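Local coordinates for protein globin (Chloroflexus aurantiacus, PDB 5D1V) that binds heme and, as a truncated hemoglobin of group II, probably binds and carries oxygen in a thermophilic phototrophic bacterium, at residues A14-R17 against R18-D21; M92-A95 against L96-G100; V101-P104 against A105-V108. All coordinates share one frame; numbering follows the deposited sequence.

Contact 1: residues A14-R17 against R18-D21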
ATOM      1  N   ALA A  14     -22.298 -10.324  -7.184  1.00 14.19           N
ATOM      2  CA  ALA A  14     -22.315 -10.283  -5.737  1.00 14.54           C
ATOM      3  C   ALA A  14     -20.982  -9.778  -5.171  1.00 13.85           C
ATOM      4  O   ALA A  14     -20.953  -9.007  -4.220  1.00 16.47           O
ATOM      5  CB  ALA A  14     -22.643 -11.638  -5.201  1.00 18.14           C
ATOM      6  N   THR A  15     -19.877 -10.166  -5.789  1.00 16.12           N
ATOM      7  CA  THR A  15     -18.552  -9.756  -5.315  1.00 14.28           C
ATOM      8  C   THR A  15     -18.324  -8.278  -5.585  1.00 11.00           C
ATOM      9  O   THR A  15     -17.810  -7.554  -4.744  1.00 10.45           O
ATOM     10  CB  THR A  15     -17.481 -10.613  -5.964  1.00 15.55           C
ATOM     11  OG1 THR A  15     -17.751 -11.989  -5.639  1.00 14.83           O
ATOM     12  CG2 THR A  15     -16.097 -10.260  -5.454  1.00 16.28           C
ATOM     13  N   PHE A  16     -18.732  -7.811  -6.755  1.00 13.19           N
ATOM     14  CA  PHE A  16     -18.578  -6.386  -7.066  1.00 12.52           C
ATOM     15  C   PHE A  16     -19.421  -5.509  -6.138  1.00 11.39           C
ATOM     16  O   PHE A  16     -19.020  -4.384  -5.799  1.00  9.76           O
ATOM     17  CB  PHE A  16     -18.912  -6.155  -8.531  1.00  9.97           C
ATOM     18  CG  PHE A  16     -17.808  -6.621  -9.449  1.00  9.71           C
ATOM     19  CD1 PHE A  16     -16.697  -5.835  -9.669  1.00 14.98           C
ATOM     20  CD2 PHE A  16     -17.868  -7.862 -10.024  1.00 11.79           C
ATOM     21  CE1 PHE A  16     -15.664  -6.288 -10.481  1.00 17.14           C
ATOM     22  CE2 PHE A  16     -16.848  -8.321 -10.824  1.00 14.37           C
ATOM     23  CZ  PHE A  16     -15.749  -7.538 -11.055  1.00 12.75           C
ATOM     24  N   ARG A  17     -20.553  -6.034  -5.681  1.00 12.58           N
ATOM     25  CA  ARG A  17     -21.393  -5.274  -4.750  1.00 13.82           C
ATOM     26  C   ARG A  17     -20.615  -5.096  -3.444  1.00 11.54           C
ATOM     27  O   ARG A  17     -20.566  -3.979  -2.891  1.00 13.03           O
ATOM     28  CB  ARG A  17     -22.736  -5.962  -4.505  1.00 16.27           C
ATOM     29  CG  ARG A  17     -23.744  -5.767  -5.626  1.00 18.40           C
ATOM     30  CD  ARG A  17     -25.098  -6.354  -5.245  1.00 21.08           C
ATOM     31  NE  ARG A  17     -26.066  -6.335  -6.347  1.00 25.25           N
ATOM     32  CZ  ARG A  17     -26.849  -5.304  -6.646  1.00 23.33           C
ATOM     33  NH1 ARG A  17     -26.794  -4.198  -5.924  1.00 20.19           N
ATOM     34  NH2 ARG A  17     -27.694  -5.375  -7.675  1.00 26.43           N
ATOM     35  N   ARG A  18     -19.971  -6.171  -2.983  1.00 13.34           N
ATOM     36  CA  ARG A  18     -19.164  -6.112  -1.747  1.00 15.25           C
ATOM     37  C   ARG A  18     -17.998  -5.111  -1.905  1.00 13.82           C
ATOM     38  O   ARG A  18     -17.743  -4.300  -1.003  1.00 14.67           O
ATOM     39  CB  ARG A  18     -18.604  -7.487  -1.348  1.00 13.98           C
ATOM     40  CG  ARG A  18     -19.673  -8.544  -1.052  1.00 23.84           C
ATOM     41  CD  ARG A  18     -19.129  -9.712  -0.223  1.00 26.03           C
ATOM     42  NE  ARG A  18     -17.996 -10.375  -0.856  1.00 22.53           N
ATOM     43  CZ  ARG A  18     -18.101 -11.295  -1.801  1.00 30.65           C
ATOM     44  NH1 ARG A  18     -19.293 -11.680  -2.241  1.00 40.99           N
ATOM     45  NH2 ARG A  18     -17.006 -11.840  -2.304  1.00 25.45           N
ATOM     46  N   ILE A  19     -17.300  -5.189  -3.034  1.00 11.89           N
ATOM     47  CA  ILE A  19     -16.170  -4.310  -3.314  1.00 12.19           C
ATOM     48  C   ILE A  19     -16.623  -2.855  -3.239  1.00 13.67           C
ATOM     49  O   ILE A  19     -16.009  -2.049  -2.562  1.00 10.77           O
ATOM     50  CB  ILE A  19     -15.557  -4.622  -4.692  1.00 13.81           C
ATOM     51  CG1 ILE A  19     -14.833  -5.972  -4.675  1.00 15.09           C
ATOM     52  CG2 ILE A  19     -14.561  -3.564  -5.084  1.00 11.79           C
ATOM     53  CD1 ILE A  19     -14.414  -6.466  -6.065  1.00 15.25           C
ATOM     54  N   VAL A  20     -17.692  -2.522  -3.953  1.00 14.55           N
ATOM     55  CA  VAL A  20     -18.095  -1.116  -4.109  1.00  8.79           C
ATOM     56  C   VAL A  20     -18.678  -0.593  -2.799  1.00 13.17           C
ATOM     57  O   VAL A  20     -18.452   0.563  -2.460  1.00 10.85           O
ATOM     58  CB  VAL A  20     -19.092  -0.946  -5.278  1.00 14.91           C
ATOM     59  CG1 VAL A  20     -19.636   0.459  -5.322  1.00 20.48           C
ATOM     60  CG2 VAL A  20     -18.420  -1.287  -6.597  1.00 12.34           C
ATOM     61  N   ASP A  21     -19.401  -1.431  -2.059  1.00 14.19           N
ATOM     62  CA  ASP A  21     -19.904  -1.026  -0.745  1.00 12.46           C
ATOM     63  C   ASP A  21     -18.734  -0.601   0.164  1.00 16.24           C
ATOM     64  O   ASP A  21     -18.807   0.403   0.867  1.00 12.45           O
ATOM     65  CB  ASP A  21     -20.692  -2.146  -0.043  1.00 15.84           C
ATOM     66  CG  ASP A  21     -22.108  -2.348  -0.599  1.00 18.89           C
ATOM     67  OD1 ASP A  21     -22.558  -1.603  -1.491  1.00 20.79           O
ATOM     68  OD2 ASP A  21     -22.775  -3.269  -0.104  1.00 20.90           O
TER

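Contact 2: residues M92-A95 against L96-G100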
ATOM      1  N   MET A  92      -9.531   1.577  -2.805  1.00  8.11           N
ATOM      2  CA  MET A  92      -9.937   0.498  -3.699  1.00  8.25           C
ATOM      3  C   MET A  92      -9.094  -0.725  -3.432  1.00  9.42           C
ATOM      4  O   MET A  92      -9.582  -1.863  -3.465  1.00 12.34           O
ATOM      5  CB  MET A  92      -9.830   0.871  -5.183  1.00  8.93           C
ATOM      6  CG  MET A  92     -10.385  -0.259  -6.108  1.00 10.73           C
ATOM      7  SD  MET A  92     -12.157  -0.606  -5.849  1.00 13.06           S
ATOM      8  CE  MET A  92     -12.909   0.812  -6.612  1.00 10.48           C
ATOM      9  N   LEU A  93      -7.810  -0.542  -3.177  1.00 12.95           N
ATOM     10  CA  LEU A  93      -7.029  -1.723  -2.847  1.00 14.17           C
ATOM     11  C   LEU A  93      -7.521  -2.373  -1.550  1.00 14.45           C
ATOM     12  O   LEU A  93      -7.577  -3.601  -1.449  1.00 13.67           O
ATOM     13  CB  LEU A  93      -5.549  -1.362  -2.761  1.00 13.13           C
ATOM     14  CG  LEU A  93      -5.019  -0.886  -4.109  1.00 14.88           C
ATOM     15  CD1 LEU A  93      -3.509  -0.651  -4.015  1.00 23.09           C
ATOM     16  CD2 LEU A  93      -5.341  -1.822  -5.254  1.00 19.62           C
ATOM     17  N   ALA A  94      -7.873  -1.567  -0.555  1.00 12.52           N
ATOM     18  CA  ALA A  94      -8.407  -2.121   0.685  1.00 13.04           C
ATOM     19  C   ALA A  94      -9.703  -2.867   0.416  1.00 12.69           C
ATOM     20  O   ALA A  94      -9.946  -3.936   0.984  1.00 14.95           O
ATOM     21  CB  ALA A  94      -8.622  -1.021   1.717  1.00 14.26           C
ATOM     22  N   ALA A  95     -10.540  -2.320  -0.457  1.00 11.60           N
ATOM     23  CA  ALA A  95     -11.827  -2.945  -0.744  1.00 13.08           C
ATOM     24  C   ALA A  95     -11.632  -4.342  -1.376  1.00 17.58           C
ATOM     25  O   ALA A  95     -12.350  -5.274  -1.020  1.00 13.89           O
ATOM     26  CB  ALA A  95     -12.662  -2.047  -1.644  1.00 10.83           C
ATOM     27  N   LEU A  96     -10.672  -4.481  -2.302  1.00 12.48           N
ATOM     28  CA  LEU A  96     -10.350  -5.792  -2.884  1.00 13.60           C
ATOM     29  C   LEU A  96      -9.936  -6.782  -1.825  1.00 15.56           C
ATOM     30  O   LEU A  96     -10.359  -7.939  -1.827  1.00 16.50           O
ATOM     31  CB  LEU A  96      -9.227  -5.673  -3.893  1.00 15.67           C
ATOM     32  CG  LEU A  96      -9.537  -4.846  -5.134  1.00 13.01           C
ATOM     33  CD1 LEU A  96      -8.277  -4.843  -6.002  1.00 14.34           C
ATOM     34  CD2 LEU A  96     -10.737  -5.408  -5.916  1.00 14.68           C
ATOM     35  N   ASN A  97      -9.098  -6.327  -0.916  1.00 15.28           N
ATOM     36  CA  ASN A  97      -8.639  -7.211   0.153  1.00 20.28           C
ATOM     37  C   ASN A  97      -9.773  -7.604   1.103  1.00 19.90           C
ATOM     38  O   ASN A  97      -9.941  -8.785   1.414  1.00 23.73           O
ATOM     39  CB  ASN A  97      -7.482  -6.552   0.894  1.00 29.54           C
ATOM     40  CG  ASN A  97      -6.205  -6.511   0.050  1.00 56.66           C
ATOM     41  OD1 ASN A  97      -6.244  -6.248  -1.163  1.00 61.37           O
ATOM     42  ND2 ASN A  97      -5.072  -6.800   0.684  1.00 66.05           N
ATOM     43  N   GLU A  98     -10.576  -6.631   1.539  1.00 17.62           N
ATOM     44  CA  GLU A  98     -11.662  -6.890   2.474  1.00 17.88           C
ATOM     45  C   GLU A  98     -12.828  -7.674   1.854  1.00 26.41           C
ATOM     46  O   GLU A  98     -13.486  -8.420   2.558  1.00 22.11           O
ATOM     47  CB  GLU A  98     -12.154  -5.576   3.059  1.00 18.49           C
ATOM     48  CG  GLU A  98     -11.112  -4.934   3.928  1.00 25.23           C
ATOM     49  CD  GLU A  98     -11.602  -3.669   4.604  1.00 28.56           C
ATOM     50  OE1 GLU A  98     -12.827  -3.503   4.767  1.00 32.43           O
ATOM     51  OE2 GLU A  98     -10.742  -2.852   4.976  1.00 31.60           O
ATOM     52  N   ALA A  99     -13.032  -7.575   0.546  1.00 18.22           N
ATOM     53  CA  ALA A  99     -14.122  -8.278  -0.131  1.00 18.17           C
ATOM     54  C   ALA A  99     -13.785  -9.737  -0.403  1.00 17.87           C
ATOM     55  O   ALA A  99     -14.639 -10.493  -0.843  1.00 27.73           O
ATOM     56  CB  ALA A  99     -14.467  -7.596  -1.419  1.00 22.55           C
ATOM     57  N   GLY A 100     -12.540 -10.119  -0.150  1.00 21.84           N
ATOM     58  CA  GLY A 100     -12.118 -11.492  -0.316  1.00 19.47           C
ATOM     59  C   GLY A 100     -11.830 -11.912  -1.748  1.00 23.54           C
ATOM     60  O   GLY A 100     -12.002 -13.071  -2.102  1.00 31.75           O
TER

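Contact 3: residues V101-P104 against A105-V108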
ATOM      1  N   VAL A 101     -11.358 -10.988  -2.569  1.00 16.93           N
ATOM      2  CA  VAL A 101     -11.079 -11.307  -3.954  1.00 14.44           C
ATOM      3  C   VAL A 101      -9.864 -12.219  -4.000  1.00 15.27           C
ATOM      4  O   VAL A 101      -8.816 -11.852  -3.485  1.00 18.65           O
ATOM      5  CB  VAL A 101     -10.842 -10.041  -4.777  1.00 12.99           C
ATOM      6  CG1 VAL A 101     -10.591 -10.379  -6.225  1.00 12.23           C
ATOM      7  CG2 VAL A 101     -12.043  -9.085  -4.626  1.00 16.22           C
ATOM      8  N   PRO A 102     -10.003 -13.411  -4.610  1.00 18.29           N
ATOM      9  CA  PRO A 102      -8.914 -14.386  -4.669  1.00 19.60           C
ATOM     10  C   PRO A 102      -7.824 -14.024  -5.660  1.00 18.70           C
ATOM     11  O   PRO A 102      -8.088 -13.323  -6.644  1.00 15.81           O
ATOM     12  CB  PRO A 102      -9.622 -15.658  -5.136  1.00 18.56           C
ATOM     13  CG  PRO A 102     -10.662 -15.149  -6.048  1.00 21.32           C
ATOM     14  CD  PRO A 102     -11.183 -13.907  -5.335  1.00 17.08           C
ATOM     15  N   GLU A 103      -6.621 -14.519  -5.399  1.00 17.87           N
ATOM     16  CA  GLU A 103      -5.526 -14.442  -6.365  1.00 16.52           C
ATOM     17  C   GLU A 103      -5.706 -15.584  -7.361  1.00 24.33           C
ATOM     18  O   GLU A 103      -6.286 -16.617  -7.020  1.00 32.77           O
ATOM     19  CB  GLU A 103      -4.176 -14.553  -5.658  1.00 17.87           C
ATOM     20  CG  GLU A 103      -3.903 -13.456  -4.676  1.00 18.50           C
ATOM     21  CD  GLU A 103      -3.469 -12.185  -5.350  1.00 18.01           C
ATOM     22  OE1 GLU A 103      -3.198 -11.183  -4.650  1.00 22.25           O
ATOM     23  OE2 GLU A 103      -3.393 -12.188  -6.588  1.00 17.27           O
ATOM     24  N   PRO A 104      -5.212 -15.419  -8.596  1.00 17.04           N
ATOM     25  CA  PRO A 104      -4.515 -14.279  -9.199  1.00 15.07           C
ATOM     26  C   PRO A 104      -5.425 -13.132  -9.671  1.00 12.84           C
ATOM     27  O   PRO A 104      -4.925 -12.065 -10.054  1.00 11.40           O
ATOM     28  CB  PRO A 104      -3.798 -14.918 -10.391  1.00 15.99           C
ATOM     29  CG  PRO A 104      -4.678 -16.076 -10.767  1.00 17.68           C
ATOM     30  CD  PRO A 104      -5.234 -16.592  -9.489  1.00 18.93           C
ATOM     31  N   ALA A 105      -6.731 -13.333  -9.630  1.00 12.80           N
ATOM     32  CA  ALA A 105      -7.642 -12.346 -10.186  1.00 12.91           C
ATOM     33  C   ALA A 105      -7.454 -11.005  -9.490  1.00 10.65           C
ATOM     34  O   ALA A 105      -7.488  -9.966 -10.138  1.00 10.26           O
ATOM     35  CB  ALA A 105      -9.077 -12.817 -10.054  1.00 20.93           C
ATOM     36  N   ARG A 106      -7.301 -11.027  -8.160  1.00 11.20           N
ATOM     37  CA  ARG A 106      -7.102  -9.791  -7.403  1.00 10.71           C
ATOM     38  C   ARG A 106      -5.926  -8.985  -7.932  1.00 13.93           C
ATOM     39  O   ARG A 106      -5.980  -7.748  -7.994  1.00 11.09           O
ATOM     40  CB  ARG A 106      -6.866 -10.071  -5.919  1.00 12.06           C
ATOM     41  CG  ARG A 106      -6.773  -8.791  -5.068  1.00 22.30           C
ATOM     42  CD  ARG A 106      -5.998  -9.021  -3.755  1.00 30.71           C
ATOM     43  NE  ARG A 106      -6.741  -9.854  -2.809  1.00 56.62           N
ATOM     44  CZ  ARG A 106      -6.476  -9.945  -1.504  1.00 63.80           C
ATOM     45  NH1 ARG A 106      -5.477  -9.250  -0.957  1.00 59.06           N
ATOM     46  NH2 ARG A 106      -7.218 -10.735  -0.739  1.00 61.86           N
ATOM     47  N   SER A 107      -4.844  -9.670  -8.299  1.00 11.90           N
ATOM     48  CA  SER A 107      -3.657  -8.987  -8.818  1.00 11.54           C
ATOM     49  C   SER A 107      -3.935  -8.289 -10.139  1.00  9.37           C
ATOM     50  O   SER A 107      -3.442  -7.192 -10.380  1.00  8.85           O
ATOM     51  CB  SER A 107      -2.501  -9.958  -9.017  1.00 11.79           C
ATOM     52  OG  SER A 107      -1.920 -10.354  -7.778  1.00 14.26           O
ATOM     53  N   VAL A 108      -4.717  -8.939 -10.993  1.00  9.30           N
ATOM     54  CA  VAL A 108      -5.081  -8.349 -12.297  1.00 11.19           C
ATOM     55  C   VAL A 108      -5.851  -7.051 -12.063  1.00 10.72           C
ATOM     56  O   VAL A 108      -5.585  -6.035 -12.698  1.00  7.05           O
ATOM     57  CB  VAL A 108      -5.916  -9.324 -13.179  1.00  9.16           C
ATOM     58  CG1 VAL A 108      -6.363  -8.629 -14.475  1.00 10.28           C
ATOM     59  CG2 VAL A 108      -5.123 -10.615 -13.508  1.00 10.50           C
TER

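Contact 1: residues A14-R17 against R18-D21
The guanidinium of Arg18 lies over Thr15 with one face. CA of Thr15 sits 3.5 Å above that plane, offset toward the rim, and O of Ala14 approaches obliquely. The Phe16 ring has one neighbour here: CD1 of Ile19 comes obliquely to within 4.3 Å of Phe16 CD1.

The Arg18 chain folds back along the helix. Its CG is anti to the carbonyl carbon (chi1 -61°), and a bend at chi3 (-57°) brings the guanidinium over Thr15 CA. NH2 of Arg18 then passes 3.6 Å from CG2 of Thr15. The strongest polar partners of these two side chains lie elsewhere: O of Ile10 for Thr15 OG1 and, probably, O of Ala99 for Arg18 NH2. Without the hydroxyl and methyl, as with an alanine here, O of Ile10 would probably lose its partner at Thr15 and the guanidinium its packing on CG2.

Four backbone bonds from residue i+4 to residue i hold these two turns of helix 13-28 in the globin fold. Among them, Val20 N reaches O of Phe16 at 2.9 Å, and Asp21 N reaches O of Arg17 at the same length. CG2 of Val20 also packs on the Phe16 carbonyl.

Arg17 and Asp21 form salt bridges with Glu13 and Lys45. Phe16 packs on Leu52 and Met53 of helix 42-55, Ile19 on Met92 and Leu96 of helix 82-98, and both on Met109 of helix 105-119.

Contact 2: residues M92-A95 against L96-G100
Glu98 N gives the shortest bond here, 2.8 Å to O of Ala94. It is nearly straight, with an N-H...O angle of 167°. The Glu98 side chain covers the same carbonyl: CG stands 3.3 Å from Ala94 O. CG of Glu98 is anti to its own carbonyl carbon, which directs the chain back along the helix. The extended end reaches past CB of Ala94 and makes a long, weak ion pair with Arg26 of helix 13-28.

Leu96 lies back over the preceding turn in the same way. Its CG is 3.4 Å from O of Met92, the acceptor of its own backbone N-H. CD1 of Leu96 meets CD2 of Leu93 at 4.3 Å, a loose methyl contact.

The last regular bond of helix 82-98 runs from Ala99 N to O of Ala95 at 2.9 Å. It is bent, with an N-H...O angle of 142°. CB of Ala99 lies 3.2 Å from O of Ala95. A Schellman motif then closes the helix. Gly100 has positive phi (79°), a conformation that favours glycine. Its N makes a weak bond back to O of Asn97, and Val101 N probably bonds to O of Leu96.

Leu96 packs on Met109 and Phe113 of helix 105-119, and Ala99 rests on Ile19 of helix 13-28. Met92 lies between these two helices, touching Phe23 and Phe113, and its side chain is about 6 Å from the heme.

Contact 3: residues V101-P104 against A105-V108
Arg106 reaches back from the first turn of helix 105-119 to the loop before it. Its CB packs against CG1 of Val101 at 3.8 Å and also lies beside O of Pro102. CG is anti to the backbone N (chi1 -175°), and CD beyond it passes 3.6 Å from OE1 of Glu103. A bend at chi3 then brings NE to O of Val101, a 3.0 Å hydrogen bond with an N-H...O angle of 163°. The oxygen lies in the guanidinium plane, at its edge. NH2 adds a weak bond to this same oxygen. The strong NE bond and the weak NH2 bond together limit the rotation of the guanidinium.

Glu103 turns to the helix by its bend at chi2 (-78°). Its OE2 accepts a short 2.6 Å bond from OG of Ser107, met on the syn side. OE1 has the Arg106 charge nearby, but no N-H points at it.

Backbone bonds start the helix: Arg106 N to O of Pro102 at 2.9 Å, and Val108 N to O of Pro104. Pro104 follows a cis peptide bond. This is the N-terminus of the last helix of the truncated globin, where Glu103, just before the helix, accepts the Ser107 hydroxyl and, weakly, the Ser107 N-H.

The three contacts follow one another along the chain and touch one another. Contacts 1 and 2 have centres 9 Å apart. NH2 of Arg18 probably hydrogen-bonds to O of Ala99 at 3.1 Å, tying helix 13-28 to the end of helix 82-98. Ile19 joins contact 1 to both others: its CD1 is 3.8 Å from CD2 of Leu96 and 3.8 Å from CG2 of Val101. Contacts 2 and 3 share the Schellman turn, with centres 10 Å apart. Contact 2 comes nearest the heme, followed by contact 1, where the Val20 side chain is about 9 Å from it. Contact 3 is farthest, with the Val108 side chain about 13 Å from the heme.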